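Local coordinates for aryl acylamidase (bacterium CSBL00001, PDB 4YJ6), which probably hydrolyses the amide bond of N-acylated aryl amines, as an aryl acylamidase of the amidase signature family, at residues P312-M318 against L376-V381; F280-Q284 against I419-I424; T96-R101 against N144-G148; A167-V171 against P226-T230; A401-V405 against I451-A456. All blocks are in the same frame, centred on the assembly; numbering follows the deposited sequence.

Contact 4 is the most deeply placed: every touching residue is buried, and helix 165-172 packs there on strand 223-228 of the eight-stranded sheet. Contact 5 is also largely buried and reaches the same sheet at the turn joining strands 443-451 and 454-462. Contacts 1, 2 and 3 are partly buried. Contacts 1 and 2 touch through Gln315, whose amide reaches Glu422 and Glu423. Contacts 2 and 5 touch through Gln283, which bonds to Ala401 and Met403. Contacts 3 and 4 touch none of the others; contact 3 joins two loops. Contacts 1 and 5 are apolar; contact 4 adds one hydrogen bond, contact 2 a hydrogen bond and bridging water, contact 3 weak water links and a guanidinium-ring contact.

Contact 1 of 5, residues P312-M318 against L376-V381; sequences PYSQKQM and LLRTTV
The start of helix 315-339 approaches helix 368-389, with Met318 CA 7.3 Å from Leu377 CA, while the residues leading into the first helix run past Thr380. This is packing of helix 315-339 against helix 368-389, in a mostly helical part of the chain, and it includes a capped helix start. Tyr313 and Leu377 carry most of it. Leu377 lies over one face of the Tyr313 ring in a CH-pi contact, its CG 3.7 Å from the ring centroid and 4° off the ring normal. With chi1 at 179°, Leu377 directs its isobutyl group away from its own backbone N and across the tyrosine face. Thr380 comes to the ring edge, and Leu376 meets the Tyr313 hydroxyl at about a right angle. Thr380 OG1 also bonds to Leu376 O, which accepts the Thr380 N-H from the opposite face of its carbonyl plane. The Thr380 CG2 methyl meets the CG-CD side of the Pro312 ring, 3.6 Å from Pro312 CD. Ser314 and Gln317 form a capping box: Gln317 N donates to Ser314 OG, and Ser314 N donates to Gln317 OE1 at 2.8 Å on a lone pair. Helix 434-439 lies against the buried side, where Met318, Leu377 and Val381 all touch it. There the selenium of selenomethionine Met318 lies 3.7 Å from Val381 CG2.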
# COMPACT_ATOMS: atom_id res chain seq x y z
N PRO A 312 -8.31 -20.33 14.95
CA PRO A 312 -9.57 -20.98 15.36
C PRO A 312 -10.82 -20.16 15.11
O PRO A 312 -11.95 -20.61 15.39
CB PRO A 312 -9.37 -21.18 16.86
CG PRO A 312 -8.56 -19.94 17.25
CD PRO A 312 -7.59 -19.74 16.10
N TYR A 313 -10.64 -18.98 14.55
CA TYR A 313 -11.76 -18.12 14.16
C TYR A 313 -12.08 -18.35 12.68
O TYR A 313 -11.21 -18.70 11.91
CB TYR A 313 -11.37 -16.64 14.37
CG TYR A 313 -11.32 -16.26 15.84
CD1 TYR A 313 -10.13 -16.32 16.59
CD2 TYR A 313 -12.48 -15.81 16.49
CE1 TYR A 313 -10.10 -15.97 17.96
CE2 TYR A 313 -12.46 -15.43 17.85
CZ TYR A 313 -11.27 -15.51 18.57
OH TYR A 313 -11.30 -15.15 19.92
N SER A 314 -13.33 -18.12 12.29
CA SER A 314 -13.66 -18.14 10.87
C SER A 314 -13.20 -16.85 10.20
O SER A 314 -13.01 -15.82 10.86
CB SER A 314 -15.18 -18.26 10.66
OG SER A 314 -15.80 -17.07 11.07
N GLN A 315 -13.04 -16.89 8.89
CA GLN A 315 -12.68 -15.66 8.18
C GLN A 315 -13.74 -14.54 8.30
O GLN A 315 -13.39 -13.37 8.36
CB GLN A 315 -12.32 -15.96 6.74
CG GLN A 315 -13.41 -16.68 5.93
CD GLN A 315 -14.29 -15.70 5.17
OE1 GLN A 315 -14.12 -14.50 5.27
NE2 GLN A 315 -15.23 -16.22 4.39
N LYS A 316 -15.03 -14.87 8.38
CA LYS A 316 -16.04 -13.85 8.67
C LYS A 316 -15.85 -13.25 10.04
O LYS A 316 -16.00 -12.05 10.20
CB LYS A 316 -17.48 -14.41 8.56
CG LYS A 316 -18.52 -13.34 8.92
CD LYS A 316 -19.95 -13.82 8.65
CE LYS A 316 -20.93 -12.63 8.50
NZ LYS A 316 -21.13 -11.80 9.74
N GLN A 317 -15.54 -14.06 11.05
CA GLN A 317 -15.33 -13.49 12.38
C GLN A 317 -14.17 -12.49 12.35
O GLN A 317 -14.25 -11.44 12.96
CB GLN A 317 -15.01 -14.60 13.37
CG GLN A 317 -16.28 -15.36 13.79
CD GLN A 317 -15.94 -16.56 14.69
OE1 GLN A 317 -15.05 -17.35 14.39
NE2 GLN A 317 -16.65 -16.67 15.80
N MSE A 318 -13.10 -12.84 11.63
CA MSE A 318 -11.95 -11.95 11.57
C MSE A 318 -12.23 -10.66 10.79
O MSE A 318 -11.84 -9.58 11.24
CB MSE A 318 -10.77 -12.70 10.97
CG MSE A 318 -10.40 -13.83 11.84
SE MSE A 318 -8.62 -14.39 11.33
CE MSE A 318 -9.01 -15.07 9.52
N LEU A 376 -9.20 -9.98 21.87
CA LEU A 376 -8.85 -11.39 22.05
C LEU A 376 -8.64 -12.10 20.70
O LEU A 376 -7.70 -12.85 20.53
CB LEU A 376 -9.98 -12.08 22.84
CG LEU A 376 -9.84 -13.62 22.89
CD1 LEU A 376 -8.56 -14.01 23.65
CD2 LEU A 376 -11.06 -14.22 23.58
N LEU A 377 -9.51 -11.82 19.74
CA LEU A 377 -9.36 -12.38 18.39
C LEU A 377 -8.01 -11.95 17.81
O LEU A 377 -7.27 -12.76 17.29
CB LEU A 377 -10.54 -11.94 17.49
CG LEU A 377 -10.53 -12.43 16.02
CD1 LEU A 377 -11.94 -12.51 15.44
CD2 LEU A 377 -9.66 -11.52 15.11
N ARG A 378 -7.70 -10.66 17.93
CA ARG A 378 -6.46 -10.14 17.41
C ARG A 378 -5.26 -10.83 18.06
O ARG A 378 -4.29 -11.18 17.39
CB ARG A 378 -6.41 -8.61 17.65
CG ARG A 378 -5.19 -7.95 17.04
CD ARG A 378 -5.19 -6.47 17.36
NE ARG A 378 -4.05 -5.80 16.73
CZ ARG A 378 -3.83 -4.51 16.85
NH1 ARG A 378 -4.70 -3.76 17.51
NH2 ARG A 378 -2.77 -3.96 16.26
N THR A 379 -5.33 -11.00 19.37
CA THR A 379 -4.26 -11.65 20.13
C THR A 379 -4.05 -13.07 19.60
O THR A 379 -2.94 -13.52 19.38
CB THR A 379 -4.60 -11.73 21.63
OG1 THR A 379 -4.74 -10.40 22.17
CG2 THR A 379 -3.50 -12.50 22.39
N THR A 380 -5.15 -13.77 19.37
CA THR A 380 -5.11 -15.14 18.88
C THR A 380 -4.41 -15.22 17.52
O THR A 380 -3.57 -16.10 17.28
CB THR A 380 -6.53 -15.72 18.81
OG1 THR A 380 -7.11 -15.67 20.12
CG2 THR A 380 -6.48 -17.20 18.37
N VAL A 381 -4.76 -14.29 16.63
CA VAL A 381 -4.12 -14.27 15.32
C VAL A 381 -2.64 -13.96 15.43
O VAL A 381 -1.83 -14.60 14.77
CB VAL A 381 -4.81 -13.27 14.40
CG1 VAL A 381 -3.98 -13.03 13.08
CG2 VAL A 381 -6.22 -13.81 14.14

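Contact 2 of 5, residues F280-Q284 against I419-I424; sequences FPVQQ and INGEEI
Pro281 meets three side chains of 419-424 and has the largest share of the buried surface. Its ring lies between Ile419, Glu422 and Ile424. Pro281 CG is 4.1 Å from Ile419 CB and 3.9 Å from Ile424 CD1. The chain of Glu422 crosses the proline at about a right angle, with Glu422 OE2 3.5 Å from Pro281 CD. Glu422 is stretched out from the backbone onward (chi1 177°), which carries the carboxylate past the ring. The carboxylate itself is bonded to Gln315 NE2 of helix 315-339. Pro281 O is buried here with no partner in the model. The partners of Pro281 belong to a small beta hairpin, strands 418-419 and 422-423, closed by a type I' turn from Ile419 to Glu422. Asn420 and Gly421 form the turn, both with positive phi. Val282 points its side chain away from the hairpin but offers its carbonyl. Asn420 ND2 donates to Val282 O at 3.0 Å, from above the carbonyl plane, while the oxygen lies near the plane of the Asn420 amide. Gln283 follows, its CG 3.9 Å from Ile419 CG2. Its amide oxygen accepts from Met403 N. At Gln284 a helix begins, and a water 2.9 Å from Gln284 N accepts from it and donates to Asn420 OD1.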
# COMPACT_ATOMS: atom_id res chain seq x y z
N PHE A 280 -9.38 -19.12 4.61
CA PHE A 280 -10.01 -18.33 3.52
C PHE A 280 -10.34 -19.20 2.31
O PHE A 280 -9.59 -20.12 1.99
CB PHE A 280 -9.08 -17.25 2.98
CG PHE A 280 -8.72 -16.17 3.98
CD1 PHE A 280 -7.58 -16.30 4.78
CD2 PHE A 280 -9.52 -15.04 4.11
CE1 PHE A 280 -7.24 -15.30 5.69
CE2 PHE A 280 -9.20 -14.03 5.03
CZ PHE A 280 -8.05 -14.16 5.81
N PRO A 281 -11.45 -18.85 1.61
CA PRO A 281 -11.69 -19.44 0.29
C PRO A 281 -10.83 -18.72 -0.74
O PRO A 281 -10.91 -17.50 -0.81
CB PRO A 281 -13.17 -19.19 0.07
CG PRO A 281 -13.44 -17.87 0.81
CD PRO A 281 -12.53 -17.97 2.05
N VAL A 282 -9.99 -19.44 -1.48
CA VAL A 282 -9.06 -18.79 -2.40
C VAL A 282 -9.24 -19.37 -3.78
O VAL A 282 -9.28 -20.60 -3.94
CB VAL A 282 -7.60 -19.02 -1.96
CG1 VAL A 282 -6.60 -18.41 -2.96
CG2 VAL A 282 -7.42 -18.41 -0.55
N GLN A 283 -9.33 -18.51 -4.79
CA GLN A 283 -9.51 -19.01 -6.17
C GLN A 283 -8.41 -20.03 -6.52
O GLN A 283 -7.21 -19.81 -6.30
CB GLN A 283 -9.56 -17.83 -7.17
CG GLN A 283 -10.79 -16.99 -6.97
CD GLN A 283 -10.85 -15.78 -7.90
OE1 GLN A 283 -9.83 -15.35 -8.48
NE2 GLN A 283 -12.05 -15.23 -8.03
N GLN A 284 -8.82 -21.17 -7.06
CA GLN A 284 -7.87 -22.24 -7.27
C GLN A 284 -6.67 -21.81 -8.13
O GLN A 284 -5.55 -22.24 -7.88
CB GLN A 284 -8.58 -23.44 -7.94
CG GLN A 284 -7.70 -24.63 -8.05
CD GLN A 284 -7.29 -25.15 -6.68
OE1 GLN A 284 -8.14 -25.43 -5.82
NE2 GLN A 284 -5.99 -25.30 -6.48
N ILE A 419 -16.48 -16.41 -2.84
CA ILE A 419 -15.42 -17.10 -3.57
C ILE A 419 -15.60 -18.60 -3.35
O ILE A 419 -15.77 -19.06 -2.21
CB ILE A 419 -14.04 -16.67 -3.05
CG1 ILE A 419 -13.84 -15.17 -3.34
CG2 ILE A 419 -12.93 -17.46 -3.69
CD1 ILE A 419 -12.52 -14.59 -2.69
N ASN A 420 -15.56 -19.35 -4.44
CA ASN A 420 -15.77 -20.80 -4.37
C ASN A 420 -17.08 -21.14 -3.64
O ASN A 420 -17.16 -22.11 -2.90
CB ASN A 420 -14.59 -21.50 -3.68
CG ASN A 420 -13.27 -21.30 -4.43
OD1 ASN A 420 -13.28 -21.02 -5.63
ND2 ASN A 420 -12.15 -21.44 -3.73
N GLY A 421 -18.10 -20.31 -3.84
CA GLY A 421 -19.40 -20.53 -3.22
C GLY A 421 -19.50 -20.17 -1.75
O GLY A 421 -20.56 -20.36 -1.13
N GLU A 422 -18.41 -19.66 -1.17
CA GLU A 422 -18.38 -19.31 0.24
C GLU A 422 -18.53 -17.80 0.38
O GLU A 422 -17.84 -17.07 -0.33
CB GLU A 422 -17.04 -19.73 0.85
CG GLU A 422 -16.93 -19.35 2.30
CD GLU A 422 -15.66 -19.84 2.99
OE1 GLU A 422 -15.14 -20.95 2.68
OE2 GLU A 422 -15.22 -19.12 3.93
N GLU A 423 -19.42 -17.35 1.26
CA GLU A 423 -19.66 -15.92 1.45
C GLU A 423 -18.39 -15.30 2.01
O GLU A 423 -17.74 -15.88 2.88
CB GLU A 423 -20.79 -15.67 2.45
CG GLU A 423 -22.21 -15.88 1.89
CD GLU A 423 -22.53 -14.90 0.76
OE1 GLU A 423 -22.58 -13.66 1.00
OE2 GLU A 423 -22.68 -15.39 -0.38
N ILE A 424 -18.11 -14.09 1.55
CA ILE A 424 -16.93 -13.37 2.03
C ILE A 424 -17.26 -11.89 1.98
O ILE A 424 -18.03 -11.44 1.10
CB ILE A 424 -15.68 -13.74 1.19
CG1 ILE A 424 -14.39 -13.26 1.87
CG2 ILE A 424 -15.75 -13.21 -0.26
CD1 ILE A 424 -13.17 -14.06 1.37
O HOH W 1 -11.70 -21.60 -7.47

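Contact 3 of 5, residues T96-R101 against N144-G148; sequences TLGGIR and NTFFG
Arg101 and Phe146 form the outer part of this contact between two loops. Arg101 CA sits over one face of the Phe146 ring as a CH-pi contact, 4.1 Å from the ring centroid. The Arg101 chain is straight to CD and then bends (chi3 -81°), placing the guanidinium along the CD1-CE1 side of the ring. The guanidinium and ring planes are 78° apart. Phe146 CE1 faces the guanidinium 3.7 Å from Arg101 CZ, while Arg101 NH2 lies at the ring edge. This is therefore a T-shaped meeting and not a flat stack.

Further in, Gly99 packs against the other loop. Gly99 O is 3.2 Å from Phe146 CB, and Gly99 CA lies against the Asn144 amide and 3.8 Å from Phe147 CD1. Asn144 CG stands between its backbone N and carbonyl carbon (chi1 50°). This turns its amide back over the loop, where OD1 accepts from three N-H groups. The bond from Phe146 N makes an Asx turn, and that from Phe147 N an Asx motif; Gly148 N is an additional donor. Phe147 N donates at 2.7 Å to Asn144 OD1, nearly in line with the C=O bond. Asn144 ND2 bonds to Ser133 O and Asn132 OD1.

Thr96 OG1 is 3.5 Å from Phe147 CE1, at the ring edge. It accepts from Gly99 N, an ST motif, and is also bonded to Asp85. One water links Phe146 O to Arg101 NH2, weakly on the arginine side. A phosphate ion, probably from the crystallisation liquor, lies about 3 Å from the Arg101 side chain, between nearest atoms. The Asx bonds of Asn144 hold one loop and the ST motif of Thr96 the other, while Arg101 supplies a positive group at the exposed side that may attract such anions.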
# COMPACT_ATOMS: atom_id res chain seq x y z
N THR A 96 -9.17 14.72 1.12
CA THR A 96 -10.59 14.41 1.01
C THR A 96 -10.95 13.07 1.64
O THR A 96 -12.10 12.64 1.52
CB THR A 96 -11.06 14.42 -0.46
OG1 THR A 96 -10.55 13.29 -1.18
CG2 THR A 96 -10.62 15.71 -1.16
N LEU A 97 -9.98 12.41 2.29
CA LEU A 97 -10.20 11.09 2.91
C LEU A 97 -10.79 10.12 1.89
O LEU A 97 -11.74 9.38 2.17
CB LEU A 97 -11.13 11.20 4.13
CG LEU A 97 -10.69 12.27 5.15
CD1 LEU A 97 -11.60 12.27 6.41
CD2 LEU A 97 -9.23 12.06 5.53
N GLY A 98 -10.20 10.10 0.69
CA GLY A 98 -10.63 9.14 -0.31
C GLY A 98 -11.91 9.52 -1.04
O GLY A 98 -12.79 8.69 -1.29
N GLY A 99 -12.04 10.80 -1.38
CA GLY A 99 -13.10 11.18 -2.29
C GLY A 99 -14.40 11.56 -1.61
O GLY A 99 -15.49 11.32 -2.14
N ILE A 100 -14.32 12.16 -0.43
CA ILE A 100 -15.51 12.71 0.20
C ILE A 100 -15.73 14.12 -0.33
O ILE A 100 -14.94 15.02 -0.03
CB ILE A 100 -15.37 12.75 1.72
CG1 ILE A 100 -15.20 11.31 2.26
CG2 ILE A 100 -16.59 13.45 2.37
CD1 ILE A 100 -15.06 11.26 3.77
N ARG A 101 -16.77 14.29 -1.14
CA ARG A 101 -17.01 15.56 -1.84
C ARG A 101 -17.10 16.74 -0.86
O ARG A 101 -16.62 17.84 -1.16
CB ARG A 101 -18.27 15.48 -2.70
CG ARG A 101 -18.76 16.83 -3.20
CD ARG A 101 -20.02 16.65 -4.03
NE ARG A 101 -19.71 16.22 -5.38
CZ ARG A 101 -19.39 17.07 -6.36
NH1 ARG A 101 -19.34 18.39 -6.12
NH2 ARG A 101 -19.12 16.62 -7.58
N ASN A 144 -14.87 5.88 -5.70
CA ASN A 144 -15.68 6.68 -4.82
C ASN A 144 -16.56 7.53 -5.73
O ASN A 144 -16.36 7.53 -6.93
CB ASN A 144 -14.80 7.55 -3.93
CG ASN A 144 -13.76 8.33 -4.73
OD1 ASN A 144 -14.12 9.09 -5.60
ND2 ASN A 144 -12.48 8.14 -4.41
N THR A 145 -17.52 8.22 -5.16
CA THR A 145 -18.47 8.96 -6.00
C THR A 145 -18.04 10.37 -6.35
O THR A 145 -18.81 11.09 -6.97
CB THR A 145 -19.85 9.04 -5.34
OG1 THR A 145 -19.75 9.74 -4.10
CG2 THR A 145 -20.40 7.66 -5.10
N PHE A 146 -16.83 10.78 -5.96
CA PHE A 146 -16.37 12.14 -6.27
C PHE A 146 -15.33 12.10 -7.38
O PHE A 146 -15.45 12.81 -8.39
CB PHE A 146 -15.84 12.82 -5.00
CG PHE A 146 -15.36 14.24 -5.22
CD1 PHE A 146 -16.16 15.17 -5.87
CD2 PHE A 146 -14.13 14.64 -4.75
CE1 PHE A 146 -15.73 16.48 -6.06
CE2 PHE A 146 -13.67 15.95 -4.94
CZ PHE A 146 -14.49 16.87 -5.61
N PHE A 147 -14.29 11.27 -7.22
CA PHE A 147 -13.28 11.13 -8.26
C PHE A 147 -13.55 9.94 -9.19
O PHE A 147 -13.14 9.95 -10.35
CB PHE A 147 -11.88 10.94 -7.65
CG PHE A 147 -11.43 12.09 -6.81
CD1 PHE A 147 -11.22 11.93 -5.45
CD2 PHE A 147 -11.23 13.35 -7.38
CE1 PHE A 147 -10.80 12.97 -4.67
CE2 PHE A 147 -10.81 14.42 -6.60
CZ PHE A 147 -10.58 14.24 -5.24
N GLY A 148 -14.20 8.91 -8.67
CA GLY A 148 -14.48 7.73 -9.49
C GLY A 148 -13.44 6.61 -9.33
O GLY A 148 -12.58 6.65 -8.43
O HOH W 2 -19.95 12.85 -4.74
O HOH W 3 -17.95 13.94 -9.32

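Contact 4 of 5, residues A167-V171 against P226-T230; sequences AAALV and PITRT
Helix 167-171 and strand 226-228 run in nearly the same direction, their axes 28° apart and 8.1 Å from each other at closest approach. Ala168 lies across from Ile227, and Val171 across from Thr228. Ala167 and Ala168 present small side chains to the strand. Ile227 packs against them: its CD1 is 4.0 Å from Ala167 CB, and its CG2 is 4.0 Å from Ala168 CA. Its CG1 branch is anti to the carbonyl carbon, which points CD1 at the two alanines, while CG2 turns toward the helix backbone.

Val171 covers the most surface on the helix side. Its two methyls touch successive residues at the end of the strand. Val171 CG2 meets the carbonyl of Ile227, and CG1 lies 3.5 Å from Thr228 C and 3.6 Å from Arg229 CG. Arg229 begins to one side of the helix, but its chain bends at chi3 (-61°) and brings the guanidinium back to the helix backbone. Arg229 NH1 donates to Val171 O at 2.9 Å, with an N-H...O angle of 164°. The oxygen lies in the guanidinium plane, and the donor sits on a lone pair of the carbonyl. The same NH1 also bonds to Val176 O, so one arginine nitrogen joins the helix end to the loop that follows it.

Strand 223-228 lies between strands 178-183 and 198-201 of the eight-stranded sheet. Helix 165-172 packs on one face, against Ile227. Pro226 and Thr228 touch helix 231-241, while Ala168 also touches helix 190-195.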
# COMPACT_ATOMS: atom_id res chain seq x y z
N ALA A 167 -1.84 4.99 -6.28
CA ALA A 167 -0.40 4.80 -6.11
C ALA A 167 0.09 3.64 -6.99
O ALA A 167 1.04 3.77 -7.78
CB ALA A 167 -0.08 4.49 -4.62
N ALA A 168 -0.57 2.49 -6.86
CA ALA A 168 -0.12 1.32 -7.59
C ALA A 168 -0.29 1.51 -9.11
O ALA A 168 0.57 1.10 -9.86
CB ALA A 168 -0.88 0.07 -7.13
N ALA A 169 -1.39 2.12 -9.54
CA ALA A 169 -1.67 2.28 -10.96
C ALA A 169 -0.59 3.15 -11.63
O ALA A 169 -0.07 2.82 -12.69
CB ALA A 169 -3.08 2.89 -11.18
N LEU A 170 -0.20 4.24 -10.98
CA LEU A 170 0.87 5.06 -11.55
C LEU A 170 2.18 4.30 -11.68
O LEU A 170 2.87 4.42 -12.69
CB LEU A 170 1.10 6.35 -10.73
CG LEU A 170 -0.07 7.33 -10.76
CD1 LEU A 170 0.30 8.59 -9.90
CD2 LEU A 170 -0.37 7.77 -12.19
N VAL A 171 2.53 3.52 -10.65
CA VAL A 171 3.77 2.77 -10.69
C VAL A 171 3.70 1.66 -11.74
O VAL A 171 4.66 1.44 -12.46
CB VAL A 171 4.10 2.20 -9.28
CG1 VAL A 171 5.33 1.24 -9.32
CG2 VAL A 171 4.33 3.41 -8.32
N PRO A 226 6.19 2.10 0.59
CA PRO A 226 6.35 2.30 -0.85
C PRO A 226 5.72 1.20 -1.71
O PRO A 226 5.73 0.03 -1.32
CB PRO A 226 7.86 2.31 -1.02
CG PRO A 226 8.32 1.27 -0.01
CD PRO A 226 7.36 1.44 1.18
N ILE A 227 5.23 1.61 -2.88
CA ILE A 227 4.92 0.69 -3.97
C ILE A 227 5.89 1.00 -5.11
O ILE A 227 6.04 2.16 -5.47
CB ILE A 227 3.46 0.87 -4.41
CG1 ILE A 227 2.54 0.50 -3.24
CG2 ILE A 227 3.13 -0.01 -5.69
CD1 ILE A 227 1.05 0.82 -3.48
N THR A 228 6.59 -0.01 -5.62
CA THR A 228 7.65 0.21 -6.62
C THR A 228 7.57 -0.89 -7.69
O THR A 228 6.76 -1.80 -7.60
CB THR A 228 9.05 0.10 -5.99
OG1 THR A 228 9.20 -1.20 -5.39
CG2 THR A 228 9.26 1.17 -4.92
N ARG A 229 8.44 -0.82 -8.70
CA ARG A 229 8.52 -1.91 -9.68
C ARG A 229 9.69 -2.82 -9.38
O ARG A 229 9.72 -3.95 -9.88
CB ARG A 229 8.65 -1.38 -11.13
CG ARG A 229 7.37 -0.66 -11.62
CD ARG A 229 7.44 -0.21 -13.09
NE ARG A 229 8.52 0.75 -13.27
CZ ARG A 229 8.41 2.06 -13.05
NH1 ARG A 229 7.25 2.62 -12.70
NH2 ARG A 229 9.48 2.82 -13.21
N THR A 230 10.66 -2.34 -8.61
CA THR A 230 11.82 -3.17 -8.23
C THR A 230 11.99 -3.21 -6.73
O THR A 230 11.63 -2.27 -6.02
CB THR A 230 13.15 -2.65 -8.79
OG1 THR A 230 13.55 -1.43 -8.11
CG2 THR A 230 13.03 -2.38 -10.28

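Contact 5 of 5, residues A401-V405 against I451-A456; sequences ACMPV and IDGLPA
Selenomethionine Met403 buries the most surface here and reaches into the turn of 451-456. Its chain bends at chi2 (-61°) and again at chi3, which folds the methyl toward the strand ends. Met403 CE lies 3.7 Å from Leu454 CB and 3.8 Å from Ile451 CB. It also sits 3.2 Å from Leu454 O and close to Pro455 O, so a methyl is packed among backbone carbonyls. The selenium is 4.0 Å from Ala456 CB and near Ile451 CD1. The side chains of Met403 and Ile451 cross at a slant.

Ile451 and Leu454 are the ends of a type I' turn, against which Met403 packs. The turn closes the beta hairpin of strands 443-451 and 454-462, neighbours in the eight-stranded sheet. Ile451 N and Leu454 O bond across the turn, as do Leu454 N and Ile451 O.

Leu454 is the second main contributor. Its side chain and Pro404 slide past each other in opposite directions, with Leu454 CD1 4.0 Å from both CB and CD of Pro404. Helix 284-299 touches the same group: Ile286 meets Met403, and Leu289 meets both Ile451 and Ala456. The backbone N of Met403 is bonded to Gln283 OE1.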
# COMPACT_ATOMS: atom_id res chain seq x y z
N ALA A 401 -7.19 -13.35 -2.08
CA ALA A 401 -7.98 -14.57 -2.35
C ALA A 401 -8.62 -14.58 -3.74
O ALA A 401 -9.20 -15.61 -4.14
CB ALA A 401 -9.07 -14.70 -1.32
N CYS A 402 -8.57 -13.46 -4.46
CA CYS A 402 -9.22 -13.37 -5.78
C CYS A 402 -8.50 -12.41 -6.72
O CYS A 402 -7.68 -11.58 -6.29
CB CYS A 402 -10.68 -12.93 -5.64
SG CYS A 402 -10.90 -11.28 -4.85
N MSE A 403 -8.83 -12.54 -8.00
CA MSE A 403 -8.31 -11.67 -9.05
C MSE A 403 -9.03 -10.33 -9.10
O MSE A 403 -10.07 -10.15 -8.47
CB MSE A 403 -8.48 -12.39 -10.40
CG MSE A 403 -7.82 -13.75 -10.47
SE MSE A 403 -5.89 -13.67 -10.19
CE MSE A 403 -5.35 -12.55 -11.69
N PRO A 404 -8.47 -9.38 -9.86
CA PRO A 404 -9.12 -8.08 -9.99
C PRO A 404 -10.58 -8.19 -10.43
O PRO A 404 -10.94 -9.11 -11.20
CB PRO A 404 -8.28 -7.38 -11.06
CG PRO A 404 -6.92 -7.91 -10.89
CD PRO A 404 -7.16 -9.40 -10.54
N VAL A 405 -11.39 -7.27 -9.92
CA VAL A 405 -12.79 -7.15 -10.27
C VAL A 405 -13.01 -6.04 -11.29
O VAL A 405 -12.21 -5.10 -11.43
CB VAL A 405 -13.68 -6.89 -9.03
CG1 VAL A 405 -13.49 -8.01 -8.00
CG2 VAL A 405 -13.37 -5.50 -8.40
N ILE A 451 -2.59 -14.43 -14.45
CA ILE A 451 -3.64 -15.41 -14.64
C ILE A 451 -4.63 -14.76 -15.57
O ILE A 451 -5.21 -13.71 -15.26
CB ILE A 451 -4.29 -15.82 -13.30
CG1 ILE A 451 -3.22 -16.53 -12.44
CG2 ILE A 451 -5.53 -16.74 -13.51
CD1 ILE A 451 -3.60 -16.74 -10.97
N ASP A 452 -4.79 -15.35 -16.76
CA ASP A 452 -5.68 -14.76 -17.77
C ASP A 452 -5.38 -13.27 -17.98
O ASP A 452 -6.30 -12.45 -18.09
CB ASP A 452 -7.13 -14.96 -17.36
CG ASP A 452 -8.11 -14.81 -18.54
OD1 ASP A 452 -7.65 -14.89 -19.71
OD2 ASP A 452 -9.32 -14.61 -18.30
N GLY A 453 -4.11 -12.92 -18.04
CA GLY A 453 -3.68 -11.58 -18.41
C GLY A 453 -3.65 -10.58 -17.25
O GLY A 453 -3.26 -9.44 -17.45
N LEU A 454 -4.05 -11.01 -16.05
CA LEU A 454 -4.13 -10.10 -14.91
C LEU A 454 -3.15 -10.53 -13.80
O LEU A 454 -2.88 -11.72 -13.59
CB LEU A 454 -5.55 -10.05 -14.35
CG LEU A 454 -6.63 -9.45 -15.24
CD1 LEU A 454 -7.95 -9.47 -14.49
CD2 LEU A 454 -6.22 -8.03 -15.66
N PRO A 455 -2.59 -9.55 -13.09
CA PRO A 455 -1.56 -9.94 -12.12
C PRO A 455 -2.11 -10.57 -10.86
O PRO A 455 -3.23 -10.27 -10.44
CB PRO A 455 -0.91 -8.58 -11.74
CG PRO A 455 -1.21 -7.67 -12.95
CD PRO A 455 -2.60 -8.10 -13.36
N ALA A 456 -1.28 -11.39 -10.23
CA ALA A 456 -1.57 -11.91 -8.89
C ALA A 456 -0.30 -11.84 -8.06
O ALA A 456 0.79 -12.07 -8.57
CB ALA A 456 -2.05 -13.40 -8.94